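Local coordinates for alternansucrase (PDB 6HVG), which belongs to glycosyl hydrolase family 70, binds a calcium ion and carries repeats of the choline-binding or cell-wall-binding type on both sides of its family 70 region, at residues Asp958-Leu964 and Phe980-Asp984; Tyr905-Gly909 and Ser1015-Arg1019; Tyr453-Ser458 and Ala480-Ile484; Lys447-Ala451 and Thr472-Asn478; Pro1086-Ser1090 and Asp1114-Phe1120. All blocks are in the same frame, centred on the assembly; numbering follows the deposited sequence.

In the fold
The five contacts all lie in the family 70 region. Contacts 4 and 3 come first along the chain. Both join helix 447-462 to helix 474-495, and their centres are about 10 Å apart. They touch where L454 packs on the O of L477. Contacts 1 and 2 follow, in and beside a large antiparallel sheet; their centres are about 19 Å apart. Contact 1 falls between the two segments of contact 2. Contact 5 comes last, just after strand 1081-1083 of the parallel barrel sheet. Its centre is about 43 Å from that of contact 2 and about 48 Å from that of contact 3. The helical pair and the antiparallel sheet thus mark opposite sides of an elongated, multidomain chain.

Contact 1: Asp958-Leu964 and Phe980-Asp984; sequences DDKAPTL and FVKQD
T963 and V981 make the backbone link. T963 N donates to V981 O at 3.0 Å, with an angle of 158° at the hydrogen. The donor sits above the carbonyl plane. The hydroxyl OG1 of T963 is turned to the same carbonyl, with chi1 of 61° placing it between the backbone N and the carbonyl carbon. The modelled separation is too short to be reliable at this resolution.

P962 and L964, the residues before and after T963, both pack on F980. P962 CB meets F980 CB at 3.7 Å. L964 CD2 approaches F980 CE1 at 3.5 Å, the two side chains crossing at a slant. The F980 ring also meets W1007 edge-to-face.

A water makes the polar link at the far end. It accepts from Q983 NE2 at 2.9 Å and donates to D958 OD2 at 3.3 Å. The extended Q983 chain lies along the turn at D958 and D959 and brings its amide there. D958 is held separately by a salt bridge to R942.

The short strand segments 962-964 and 980-982 pair in the antiparallel sense but are strongly splayed, with 121° between their directions. Strands 962-965 and 977-982 are neighbours in the antiparallel sheet, consistent with domain C of family 70 enzymes.

Contact 2: Tyr905-Gly909 and Ser1015-Arg1019; sequences YKNQG and SQDAR
The nearest CA atoms are those of Q908 and A1018, 7.0 Å apart. Neither segment is a regular helix or strand, so this is a loop-to-loop contact. One loop leads into strand 910-915 and the other follows strand 1003-1009, and those two strands are antiparallel neighbours. Both loops are also tied by backbone bonds to the end of helix 844-857, G909 to Y857 and A1018 to I855. Residues 1017-1019 form an Asx turn.

The side-chain amide of Q1016 carries the polar link. Its NE2 donates to N907 O at 3.0 Å, nearly straight at 167°. The acceptor lies in the Q1016 amide plane, but the donor sits well above the N907 carbonyl plane, 67° out of it. NE2 also bonds K856 O, so it serves two carbonyls. Q1016 reaches N907 with CG anti to its own N (chi1 -166°) and an extended chain. Its OE1 rests near N907 CB at 3.4 Å.

The amide end of Q908 lies against A1018, with NE2 3.5 Å from CB. The Q908 and Q1016 amide planes are almost perpendicular. R1019 holds D1017 side-on, with NE on OD1 at 2.9 Å and NH2 on OD2 at 2.9 Å.

Contact 3: Tyr453-Ser458 and Ala480-Ile484; sequences YLNFMS and AAFVI
I484 fits as a knob into a hole formed by Y453, L454, M457 and S458, and this is the tight part of the contact. Its two branches point to different walls. CG2 lies anti to the I484 backbone N and reaches M457 CB at 3.9 Å and Y453 OH at 3.8 Å. CD1 turns the other way, to S458 OG at 4.0 Å. CG1 is bordered by L454 CD2 at 4.1 Å. M457 in turn lays its CG over one face of the Y453 ring, offset toward the rim, which backs up that side of the hole.

L454 also packs closely. It lays both methyls against the A480-A481 turn of the neighbouring helix, with CD2 3.4 Å from A481 N and CD1 beside A480 CB at 3.8 Å. The small alanines let the leucine come close to the helix backbone. The A480 edge is less buried. A480 is partly exposed, and Y468 in the loop between the helices borders it.

The short helical segments run in nearly the same direction, at 31°, with axes 10.2 Å apart. Nearly all the groups that meet are carbon. The S458 hydroxyl is hydrogen-bonded to I464 O, outside the two segments. The two helices, consistent with the small helical domain IV of family 70, are therefore joined here by shape and burial rather than by directed bonds.

Contact 4: Lys447-Ala451 and Thr472-Asn478; sequences KQTQA and TSQKTLN
Q450 forms two amide hydrogen bonds across the helix pair. Its OE1 accepts from Q474 NE2 at 2.8 Å, in a bent bond. Its NE2 donates to N478 OD1 at 2.8 Å, straighter at 167°. Q474 NE2 also makes a weak bond of 3.4 Å to N478 OD1, which closes a small ring of three side chains. Each glutamine points its N-H in its own amide plane. Both bonds meet the acceptor tilted out of its carbonyl plane. Q450 reaches out with an extended chain, CG anti to its backbone N (chi1 -178°), while Q474 bends at chi2 to bring its amide back.

K447 reaches the start of the second helix. Its NZ makes a weak bond of 2.9 Å to T472 O, and also bonds A470 O and Q380 OE1. The amino group is thus shared among several oxygens. S473 stands at the N-cap of helix 474-495, and its OG bonds T476 OG1 at 3.0 Å.

L477 packs against K447, Q450 and A451. CB meets Q450 NE2 at 3.5 Å, CD1 meets K447 CE at 3.8 Å, and CD2 meets A451 CB at 4.1 Å.

The first turns of helices 447-462 and 474-495 lie side by side here, at 36°. Q450 also packs on W444 and I1306, while N478 ND2 bonds Q385.

Contact 5: Pro1086-Ser1090 and Asp1114-Phe1120; sequences PQYRS and DRYDLGF
R1089 and D1117 join two parts of the long connection between barrel strand 1081-1083 and helix 1135-1147. R1089 NE donates to D1117 OD2 at 2.7 Å, almost straight at 174°, in a salt bridge. The carboxylate oxygen lies at the edge of the guanidinium, near its plane. The nitrogen, however, comes from above the carboxylate plane, and the two groups are turned 71° apart. A second, weak bond runs from NH2 to OD1 at 3.0 Å. NH2 also donates to N1128 O.

The backbone adds a further bond. R1089 N donates to D1117 O at 2.9 Å. D1117 therefore holds R1089 through both its side chain and its main chain.

D1117 also shapes its own loop. OD1 accepts from G1119 N at 3.1 Å, an Asx turn, and from F1120 N at 3.2 Å, an Asx motif. In the barrel, this loop belongs to the beta-alpha-beta crossover from strand 1081-1083 through helix 1135-1147 to strand 1151-1156.

Packing lies beside the polar pair. Q1087 CB meets L1118 CD2 at 3.6 Å, and L1118 also touches L1138 of the crossover helix. The Y1088 ring leans on R1115 O, with CD1 3.2 Å away, while its hydroxyl bonds D1155 O in the next barrel strand. R1115 O also accepts from W596 NE1 of helix 587-601.

Contact 1: Asp958-Leu964 and Phe980-Asp984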
# COMPACT_ATOMS: atom_id res chain seq x y z
N ASP A 958 -42.58 17.28 -18.58
CA ASP A 958 -42.52 18.14 -19.77
C ASP A 958 -42.99 19.57 -19.52
O ASP A 958 -42.44 20.52 -20.09
CB ASP A 958 -43.36 17.54 -20.90
CG ASP A 958 -42.82 16.24 -21.44
OD1 ASP A 958 -41.61 15.98 -21.26
OD2 ASP A 958 -43.59 15.48 -22.07
N ASP A 959 -44.02 19.74 -18.70
CA ASP A 959 -44.64 21.07 -18.47
C ASP A 959 -43.70 22.07 -17.80
O ASP A 959 -43.73 23.25 -18.10
CB ASP A 959 -45.94 20.95 -17.67
CG ASP A 959 -45.89 19.87 -16.64
OD1 ASP A 959 -45.74 18.71 -17.07
OD2 ASP A 959 -46.05 20.14 -15.44
N LYS A 960 -42.86 21.57 -16.90
CA LYS A 960 -41.99 22.44 -16.11
C LYS A 960 -40.70 22.85 -16.83
O LYS A 960 -39.94 23.69 -16.34
CB LYS A 960 -41.68 21.80 -14.75
CG LYS A 960 -42.93 21.57 -13.92
CD LYS A 960 -42.67 21.06 -12.52
CE LYS A 960 -42.22 19.60 -12.54
NZ LYS A 960 -41.97 19.02 -11.19
N ALA A 961 -40.43 22.26 -17.99
CA ALA A 961 -39.15 22.43 -18.68
C ALA A 961 -39.24 23.24 -19.97
O ALA A 961 -40.27 23.23 -20.64
CB ALA A 961 -38.54 21.08 -18.99
N PRO A 962 -38.14 23.90 -20.35
CA PRO A 962 -38.03 24.58 -21.62
C PRO A 962 -38.00 23.59 -22.75
O PRO A 962 -37.35 22.56 -22.64
CB PRO A 962 -36.68 25.29 -21.58
CG PRO A 962 -35.99 24.82 -20.37
CD PRO A 962 -36.96 24.12 -19.49
N THR A 963 -38.70 23.89 -23.82
CA THR A 963 -38.74 23.04 -25.00
C THR A 963 -37.87 23.64 -26.05
O THR A 963 -37.57 24.80 -26.04
CB THR A 963 -40.17 22.91 -25.58
OG1 THR A 963 -40.62 24.20 -25.97
CG2 THR A 963 -41.13 22.33 -24.53
N LEU A 964 -37.46 22.80 -26.98
CA LEU A 964 -36.74 23.22 -28.14
C LEU A 964 -37.11 22.21 -29.21
O LEU A 964 -37.24 21.01 -28.92
CB LEU A 964 -35.25 23.22 -27.86
CG LEU A 964 -34.36 23.62 -29.06
CD1 LEU A 964 -34.87 24.84 -29.82
CD2 LEU A 964 -32.94 23.87 -28.58
N PHE A 980 -35.51 29.91 -25.19
CA PHE A 980 -36.35 28.70 -25.23
C PHE A 980 -37.73 29.06 -24.76
O PHE A 980 -37.88 29.96 -23.91
CB PHE A 980 -35.83 27.62 -24.28
CG PHE A 980 -34.43 27.16 -24.56
CD1 PHE A 980 -34.06 26.76 -25.84
CD2 PHE A 980 -33.51 27.08 -23.54
CE1 PHE A 980 -32.79 26.32 -26.09
CE2 PHE A 980 -32.23 26.64 -23.78
CZ PHE A 980 -31.87 26.26 -25.05
N VAL A 981 -38.72 28.35 -25.26
CA VAL A 981 -40.07 28.58 -24.79
C VAL A 981 -40.57 27.33 -24.10
O VAL A 981 -40.40 26.23 -24.59
CB VAL A 981 -41.04 29.06 -25.92
CG1 VAL A 981 -40.38 30.13 -26.79
CG2 VAL A 981 -41.53 27.90 -26.79
N LYS A 982 -41.18 27.50 -22.93
CA LYS A 982 -41.94 26.44 -22.29
C LYS A 982 -43.15 26.07 -23.12
O LYS A 982 -43.67 26.90 -23.86
CB LYS A 982 -42.41 26.90 -20.93
CG LYS A 982 -41.33 27.09 -19.87
CD LYS A 982 -41.93 27.08 -18.47
CE LYS A 982 -40.89 27.26 -17.38
NZ LYS A 982 -41.47 26.96 -16.04
N GLN A 983 -43.62 24.84 -23.01
CA GLN A 983 -44.71 24.38 -23.87
C GLN A 983 -45.99 25.21 -23.66
O GLN A 983 -46.68 25.54 -24.63
CB GLN A 983 -44.96 22.88 -23.72
CG GLN A 983 -45.35 22.38 -22.34
CD GLN A 983 -45.53 20.86 -22.30
OE1 GLN A 983 -45.11 20.16 -23.22
NE2 GLN A 983 -46.14 20.34 -21.24
N ASP A 984 -46.29 25.55 -22.42
CA ASP A 984 -47.36 26.52 -22.19
C ASP A 984 -46.93 27.78 -21.43
O ASP A 984 -47.20 28.88 -21.92
CB ASP A 984 -48.58 25.85 -21.53
CG ASP A 984 -49.73 25.62 -22.51
OD1 ASP A 984 -49.81 26.37 -23.50
OD2 ASP A 984 -50.57 24.72 -22.27
O HOH W 1 -46.15 17.55 -22.19

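Contact 2: Tyr905-Gly909 and Ser1015-Arg1019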
# COMPACT_ATOMS: atom_id res chain seq x y z
N TYR A 905 -40.18 3.99 -30.57
CA TYR A 905 -39.02 4.88 -30.74
C TYR A 905 -39.29 6.38 -30.70
O TYR A 905 -38.42 7.15 -30.27
CB TYR A 905 -38.28 4.56 -32.04
CG TYR A 905 -38.95 5.03 -33.32
CD1 TYR A 905 -39.86 4.22 -34.00
CD2 TYR A 905 -38.66 6.27 -33.86
CE1 TYR A 905 -40.46 4.62 -35.17
CE2 TYR A 905 -39.26 6.69 -35.04
CZ TYR A 905 -40.16 5.86 -35.70
OH TYR A 905 -40.77 6.26 -36.87
N LYS A 906 -40.46 6.81 -31.18
CA LYS A 906 -40.71 8.23 -31.41
C LYS A 906 -40.58 9.08 -30.14
O LYS A 906 -40.05 10.20 -30.20
CB LYS A 906 -42.06 8.48 -32.10
CG LYS A 906 -41.95 8.83 -33.59
CD LYS A 906 -41.60 10.31 -33.80
CE LYS A 906 -41.77 10.82 -35.23
NZ LYS A 906 -40.68 10.41 -36.15
N ASN A 907 -41.04 8.56 -29.00
CA ASN A 907 -40.94 9.30 -27.75
C ASN A 907 -39.79 8.86 -26.85
O ASN A 907 -39.74 9.23 -25.68
CB ASN A 907 -42.29 9.22 -27.03
CG ASN A 907 -43.41 9.81 -27.87
OD1 ASN A 907 -44.31 9.10 -28.30
ND2 ASN A 907 -43.33 11.11 -28.14
N GLN A 908 -38.87 8.10 -27.42
CA GLN A 908 -37.70 7.59 -26.71
C GLN A 908 -36.45 8.32 -27.26
O GLN A 908 -36.57 9.22 -28.10
CB GLN A 908 -37.59 6.08 -26.89
CG GLN A 908 -38.66 5.30 -26.18
CD GLN A 908 -38.58 3.81 -26.41
OE1 GLN A 908 -37.73 3.31 -27.12
NE2 GLN A 908 -39.48 3.08 -25.76
N GLY A 909 -35.27 7.93 -26.78
CA GLY A 909 -34.03 8.56 -27.14
C GLY A 909 -33.69 9.70 -26.20
O GLY A 909 -34.56 10.21 -25.49
N SER A 1015 -45.91 5.75 -17.95
CA SER A 1015 -45.48 4.39 -17.70
C SER A 1015 -44.52 3.91 -18.78
O SER A 1015 -44.21 2.72 -18.85
CB SER A 1015 -46.71 3.48 -17.63
OG SER A 1015 -47.48 3.52 -18.82
N GLN A 1016 -44.01 4.83 -19.61
CA GLN A 1016 -43.16 4.46 -20.74
C GLN A 1016 -41.92 3.77 -20.21
O GLN A 1016 -41.26 4.28 -19.30
CB GLN A 1016 -42.73 5.67 -21.58
CG GLN A 1016 -42.13 5.28 -22.92
CD GLN A 1016 -41.93 6.44 -23.88
OE1 GLN A 1016 -42.77 6.71 -24.73
NE2 GLN A 1016 -40.78 7.10 -23.79
N ASP A 1017 -41.66 2.58 -20.75
CA ASP A 1017 -40.53 1.76 -20.39
C ASP A 1017 -39.82 1.40 -21.69
O ASP A 1017 -40.40 0.72 -22.53
CB ASP A 1017 -41.00 0.51 -19.65
CG ASP A 1017 -39.86 -0.25 -19.00
OD1 ASP A 1017 -38.68 -0.07 -19.40
OD2 ASP A 1017 -40.12 -1.02 -18.04
N ALA A 1018 -38.57 1.84 -21.85
CA ALA A 1018 -37.80 1.60 -23.09
C ALA A 1018 -36.91 0.36 -23.04
O ALA A 1018 -36.20 0.06 -24.00
CB ALA A 1018 -36.94 2.81 -23.37
N ARG A 1019 -36.94 -0.34 -21.92
CA ARG A 1019 -36.09 -1.50 -21.65
C ARG A 1019 -36.49 -2.72 -22.47
O ARG A 1019 -37.63 -2.86 -22.86
CB ARG A 1019 -36.13 -1.80 -20.14
CG ARG A 1019 -35.52 -0.68 -19.32
CD ARG A 1019 -35.52 -0.96 -17.82
NE ARG A 1019 -36.86 -0.96 -17.28
CZ ARG A 1019 -37.17 -1.22 -16.02
NH1 ARG A 1019 -36.24 -1.50 -15.11
NH2 ARG A 1019 -38.44 -1.19 -15.66

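Contact 3: Tyr453-Ser458 and Ala480-Ile484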
# COMPACT_ATOMS: atom_id res chain seq x y z
N TYR A 453 19.53 -9.26 28.36
CA TYR A 453 18.57 -9.72 29.35
C TYR A 453 18.97 -9.24 30.73
O TYR A 453 18.15 -8.70 31.45
CB TYR A 453 18.49 -11.25 29.35
CG TYR A 453 17.84 -11.85 30.58
CD1 TYR A 453 16.47 -12.00 30.67
CD2 TYR A 453 18.60 -12.28 31.64
CE1 TYR A 453 15.88 -12.57 31.80
CE2 TYR A 453 18.03 -12.85 32.77
CZ TYR A 453 16.67 -13.00 32.85
OH TYR A 453 16.13 -13.55 33.98
N LEU A 454 20.24 -9.42 31.10
CA LEU A 454 20.73 -9.04 32.42
C LEU A 454 20.60 -7.55 32.66
O LEU A 454 20.10 -7.15 33.71
CB LEU A 454 22.20 -9.43 32.61
CG LEU A 454 22.45 -10.93 32.64
CD1 LEU A 454 23.94 -11.18 32.58
CD2 LEU A 454 21.87 -11.60 33.88
N ASN A 455 21.01 -6.75 31.68
CA ASN A 455 20.87 -5.30 31.79
C ASN A 455 19.39 -4.85 31.88
O ASN A 455 19.07 -3.95 32.65
CB ASN A 455 21.53 -4.60 30.61
CG ASN A 455 23.02 -4.75 30.61
OD1 ASN A 455 23.61 -5.21 31.58
ND2 ASN A 455 23.64 -4.37 29.52
N PHE A 456 18.51 -5.47 31.10
CA PHE A 456 17.10 -5.12 31.12
C PHE A 456 16.43 -5.45 32.47
O PHE A 456 15.73 -4.61 33.03
CB PHE A 456 16.38 -5.83 29.98
CG PHE A 456 14.92 -5.51 29.87
CD1 PHE A 456 14.51 -4.40 29.15
CD2 PHE A 456 13.96 -6.35 30.40
CE1 PHE A 456 13.16 -4.11 29.01
CE2 PHE A 456 12.61 -6.07 30.28
CZ PHE A 456 12.22 -4.93 29.60
N MET A 457 16.63 -6.66 32.97
CA MET A 457 16.04 -7.07 34.25
C MET A 457 16.59 -6.28 35.42
O MET A 457 15.84 -5.93 36.34
CB MET A 457 16.27 -8.55 34.51
CG MET A 457 15.58 -9.47 33.51
SD MET A 457 13.81 -9.68 33.76
CE MET A 457 13.21 -8.87 32.30
N SER A 458 17.89 -5.98 35.38
CA SER A 458 18.53 -5.08 36.33
C SER A 458 17.84 -3.72 36.46
O SER A 458 17.65 -3.21 37.57
CB SER A 458 19.97 -4.80 35.89
OG SER A 458 20.85 -5.75 36.42
N ALA A 480 25.74 -13.42 37.20
CA ALA A 480 24.79 -12.31 37.20
C ALA A 480 23.37 -12.78 36.91
O ALA A 480 22.42 -12.19 37.41
CB ALA A 480 25.21 -11.25 36.20
N ALA A 481 23.23 -13.83 36.11
CA ALA A 481 21.91 -14.41 35.86
C ALA A 481 21.31 -14.98 37.12
O ALA A 481 20.12 -14.88 37.33
CB ALA A 481 22.02 -15.48 34.78
N PHE A 482 22.14 -15.58 37.97
CA PHE A 482 21.66 -16.21 39.20
C PHE A 482 21.25 -15.21 40.27
O PHE A 482 20.24 -15.42 40.93
CB PHE A 482 22.68 -17.20 39.75
CG PHE A 482 22.15 -18.03 40.88
CD1 PHE A 482 21.19 -19.02 40.65
CD2 PHE A 482 22.59 -17.82 42.19
CE1 PHE A 482 20.69 -19.78 41.71
CE2 PHE A 482 22.10 -18.57 43.24
CZ PHE A 482 21.15 -19.55 43.00
N VAL A 483 21.98 -14.10 40.41
CA VAL A 483 21.54 -13.05 41.34
C VAL A 483 20.21 -12.45 40.86
O VAL A 483 19.38 -12.09 41.68
CB VAL A 483 22.59 -11.94 41.63
CG1 VAL A 483 23.90 -12.56 42.06
CG2 VAL A 483 22.82 -11.04 40.45
N ILE A 484 20.00 -12.38 39.55
CA ILE A 484 18.70 -11.98 38.99
C ILE A 484 17.64 -13.05 39.25
O ILE A 484 16.49 -12.71 39.56
CB ILE A 484 18.76 -11.71 37.47
CG1 ILE A 484 19.67 -10.51 37.16
CG2 ILE A 484 17.38 -11.46 36.88
CD1 ILE A 484 19.10 -9.16 37.55

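Contact 4: Lys447-Ala451 and Thr472-Asn478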
# COMPACT_ATOMS: atom_id res chain seq x y z
N LYS A 447 25.70 -14.72 23.90
CA LYS A 447 26.15 -13.83 24.96
C LYS A 447 25.56 -12.42 24.87
O LYS A 447 25.25 -11.83 25.89
CB LYS A 447 27.67 -13.76 24.98
CG LYS A 447 28.28 -14.99 25.62
CD LYS A 447 29.79 -14.98 25.52
CE LYS A 447 30.40 -14.12 26.58
NZ LYS A 447 31.81 -13.80 26.22
N GLN A 448 25.38 -11.90 23.66
CA GLN A 448 24.76 -10.59 23.47
C GLN A 448 23.37 -10.56 24.08
O GLN A 448 23.05 -9.67 24.85
CB GLN A 448 24.66 -10.27 21.97
CG GLN A 448 24.16 -8.88 21.63
CD GLN A 448 25.05 -7.77 22.14
OE1 GLN A 448 25.98 -7.32 21.45
NE2 GLN A 448 24.82 -7.35 23.37
N THR A 449 22.54 -11.56 23.75
CA THR A 449 21.22 -11.66 24.31
C THR A 449 21.29 -11.83 25.81
O THR A 449 20.53 -11.21 26.55
CB THR A 449 20.45 -12.84 23.72
OG1 THR A 449 20.47 -12.77 22.30
CG2 THR A 449 18.99 -12.81 24.19
N GLN A 450 22.20 -12.66 26.29
CA GLN A 450 22.34 -12.85 27.73
C GLN A 450 22.64 -11.53 28.42
O GLN A 450 22.05 -11.22 29.44
CB GLN A 450 23.45 -13.87 28.06
CG GLN A 450 23.63 -14.14 29.55
CD GLN A 450 24.34 -15.43 29.83
OE1 GLN A 450 24.81 -16.11 28.91
NE2 GLN A 450 24.49 -15.77 31.11
N ALA A 451 23.59 -10.77 27.86
CA ALA A 451 23.99 -9.50 28.45
C ALA A 451 22.84 -8.50 28.42
O ALA A 451 22.68 -7.69 29.35
CB ALA A 451 25.21 -8.93 27.75
N THR A 472 31.75 -9.44 27.91
CA THR A 472 31.82 -9.85 29.30
C THR A 472 31.96 -11.37 29.33
O THR A 472 31.41 -12.06 28.46
CB THR A 472 30.53 -9.46 30.05
OG1 THR A 472 30.34 -8.05 29.95
CG2 THR A 472 30.59 -9.87 31.53
N SER A 473 32.71 -11.87 30.31
CA SER A 473 33.03 -13.29 30.34
C SER A 473 31.77 -14.07 30.61
O SER A 473 30.84 -13.58 31.23
CB SER A 473 34.08 -13.61 31.42
OG SER A 473 33.50 -13.83 32.69
N GLN A 474 31.75 -15.31 30.14
CA GLN A 474 30.60 -16.14 30.29
C GLN A 474 30.33 -16.43 31.76
O GLN A 474 29.18 -16.49 32.19
CB GLN A 474 30.80 -17.44 29.51
CG GLN A 474 29.55 -18.29 29.40
CD GLN A 474 28.48 -17.62 28.58
OE1 GLN A 474 28.67 -17.39 27.40
NE2 GLN A 474 27.35 -17.28 29.22
N LYS A 475 31.39 -16.66 32.53
CA LYS A 475 31.26 -16.95 33.96
C LYS A 475 30.56 -15.80 34.67
O LYS A 475 29.63 -16.01 35.43
CB LYS A 475 32.64 -17.18 34.55
CG LYS A 475 32.71 -17.34 36.07
CD LYS A 475 32.60 -18.79 36.51
CE LYS A 475 32.83 -18.95 38.00
NZ LYS A 475 31.72 -18.33 38.77
N THR A 476 31.00 -14.57 34.41
CA THR A 476 30.42 -13.38 35.00
C THR A 476 28.94 -13.24 34.65
O THR A 476 28.14 -12.92 35.51
CB THR A 476 31.15 -12.10 34.55
OG1 THR A 476 32.53 -12.18 34.94
CG2 THR A 476 30.51 -10.85 35.18
N LEU A 477 28.58 -13.51 33.39
CA LEU A 477 27.20 -13.37 32.95
C LEU A 477 26.30 -14.39 33.63
O LEU A 477 25.20 -14.04 34.08
CB LEU A 477 27.09 -13.52 31.44
CG LEU A 477 27.79 -12.46 30.58
CD1 LEU A 477 27.84 -12.95 29.15
CD2 LEU A 477 27.07 -11.13 30.64
N ASN A 478 26.77 -15.62 33.74
CA ASN A 478 26.01 -16.67 34.42
C ASN A 478 25.84 -16.41 35.92
O ASN A 478 24.78 -16.67 36.47
CB ASN A 478 26.67 -18.04 34.18
CG ASN A 478 26.52 -18.52 32.74
OD1 ASN A 478 25.60 -18.12 32.06
ND2 ASN A 478 27.41 -19.38 32.29

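Contact 5: Pro1086-Ser1090 and Asp1114-Phe1120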
# COMPACT_ATOMS: atom_id res chain seq x y z
N PRO A 1086 -20.19 -7.28 1.75
CA PRO A 1086 -19.87 -8.62 2.24
C PRO A 1086 -20.39 -8.78 3.65
O PRO A 1086 -20.10 -7.95 4.52
CB PRO A 1086 -18.35 -8.65 2.23
CG PRO A 1086 -17.94 -7.22 2.30
CD PRO A 1086 -18.97 -6.51 1.47
N GLN A 1087 -21.16 -9.84 3.88
CA GLN A 1087 -21.94 -9.98 5.11
C GLN A 1087 -21.24 -10.77 6.21
O GLN A 1087 -21.86 -11.12 7.22
CB GLN A 1087 -23.27 -10.65 4.79
CG GLN A 1087 -24.13 -9.87 3.83
CD GLN A 1087 -24.56 -8.56 4.41
OE1 GLN A 1087 -25.11 -8.52 5.50
NE2 GLN A 1087 -24.31 -7.47 3.68
N TYR A 1088 -19.94 -10.99 6.04
CA TYR A 1088 -19.21 -11.93 6.91
C TYR A 1088 -18.81 -11.22 8.19
O TYR A 1088 -18.59 -10.02 8.19
CB TYR A 1088 -18.02 -12.47 6.14
CG TYR A 1088 -18.43 -12.80 4.73
CD1 TYR A 1088 -19.25 -13.88 4.46
CD2 TYR A 1088 -18.05 -12.00 3.66
CE1 TYR A 1088 -19.65 -14.17 3.18
CE2 TYR A 1088 -18.44 -12.29 2.37
CZ TYR A 1088 -19.25 -13.38 2.15
OH TYR A 1088 -19.69 -13.70 0.88
N ARG A 1089 -18.77 -11.95 9.29
CA ARG A 1089 -18.48 -11.33 10.59
C ARG A 1089 -17.07 -10.74 10.65
O ARG A 1089 -16.09 -11.46 10.41
CB ARG A 1089 -18.62 -12.32 11.74
CG ARG A 1089 -18.25 -11.69 13.08
CD ARG A 1089 -18.71 -12.49 14.26
NE ARG A 1089 -20.09 -12.97 14.11
CZ ARG A 1089 -21.17 -12.20 14.18
NH1 ARG A 1089 -21.08 -10.89 14.40
NH2 ARG A 1089 -22.37 -12.75 14.07
N SER A 1090 -16.99 -9.46 11.01
CA SER A 1090 -15.71 -8.78 11.06
C SER A 1090 -14.78 -9.36 12.12
O SER A 1090 -15.22 -9.76 13.21
CB SER A 1090 -15.90 -7.30 11.34
OG SER A 1090 -14.65 -6.66 11.57
N ASP A 1114 -14.68 -15.85 10.28
CA ASP A 1114 -15.57 -16.96 9.94
C ASP A 1114 -16.31 -16.65 8.65
O ASP A 1114 -17.11 -15.71 8.58
CB ASP A 1114 -16.56 -17.16 11.08
CG ASP A 1114 -17.29 -18.49 11.01
OD1 ASP A 1114 -17.31 -19.13 9.93
OD2 ASP A 1114 -17.83 -18.90 12.04
N ARG A 1115 -16.05 -17.44 7.61
CA ARG A 1115 -16.64 -17.14 6.29
C ARG A 1115 -18.15 -17.41 6.25
O ARG A 1115 -18.85 -16.86 5.40
CB ARG A 1115 -15.98 -17.96 5.21
CG ARG A 1115 -14.47 -17.88 5.24
CD ARG A 1115 -13.84 -18.33 3.94
NE ARG A 1115 -14.25 -19.66 3.61
CZ ARG A 1115 -14.04 -20.21 2.43
NH1 ARG A 1115 -13.39 -19.54 1.48
NH2 ARG A 1115 -14.47 -21.44 2.20
N TYR A 1116 -18.65 -18.27 7.14
CA TYR A 1116 -20.03 -18.68 7.10
C TYR A 1116 -20.93 -17.97 8.12
O TYR A 1116 -22.15 -18.15 8.09
CB TYR A 1116 -20.12 -20.17 7.32
CG TYR A 1116 -19.58 -20.99 6.18
CD1 TYR A 1116 -18.23 -21.26 6.08
CD2 TYR A 1116 -20.43 -21.54 5.23
CE1 TYR A 1116 -17.72 -22.02 5.05
CE2 TYR A 1116 -19.94 -22.32 4.20
CZ TYR A 1116 -18.58 -22.55 4.11
OH TYR A 1116 -18.10 -23.31 3.08
N ASP A 1117 -20.34 -17.19 9.03
CA ASP A 1117 -21.11 -16.41 10.01
C ASP A 1117 -21.51 -15.08 9.38
O ASP A 1117 -20.70 -14.16 9.27
CB ASP A 1117 -20.28 -16.17 11.26
CG ASP A 1117 -21.07 -15.56 12.39
OD1 ASP A 1117 -22.17 -15.06 12.16
OD2 ASP A 1117 -20.58 -15.55 13.54
N LEU A 1118 -22.79 -14.97 9.00
CA LEU A 1118 -23.33 -13.75 8.39
C LEU A 1118 -24.24 -12.94 9.35
O LEU A 1118 -25.04 -12.11 8.92
CB LEU A 1118 -24.08 -14.12 7.11
CG LEU A 1118 -23.16 -14.42 5.89
CD1 LEU A 1118 -22.60 -15.83 5.93
CD2 LEU A 1118 -23.89 -14.20 4.58
N GLY A 1119 -24.06 -13.17 10.65
CA GLY A 1119 -24.78 -12.41 11.66
C GLY A 1119 -25.60 -13.26 12.63
O GLY A 1119 -26.55 -12.75 13.23
N PHE A 1120 -25.20 -14.51 12.84
CA PHE A 1120 -25.94 -15.39 13.74
C PHE A 1120 -25.78 -14.99 15.19
O PHE A 1120 -24.82 -14.32 15.55
CB PHE A 1120 -25.51 -16.84 13.58
CG PHE A 1120 -25.78 -17.42 12.22
CD1 PHE A 1120 -24.74 -17.60 11.33
CD2 PHE A 1120 -27.06 -17.78 11.82
CE1 PHE A 1120 -24.96 -18.14 10.08
CE2 PHE A 1120 -27.29 -18.32 10.57
CZ PHE A 1120 -26.24 -18.49 9.69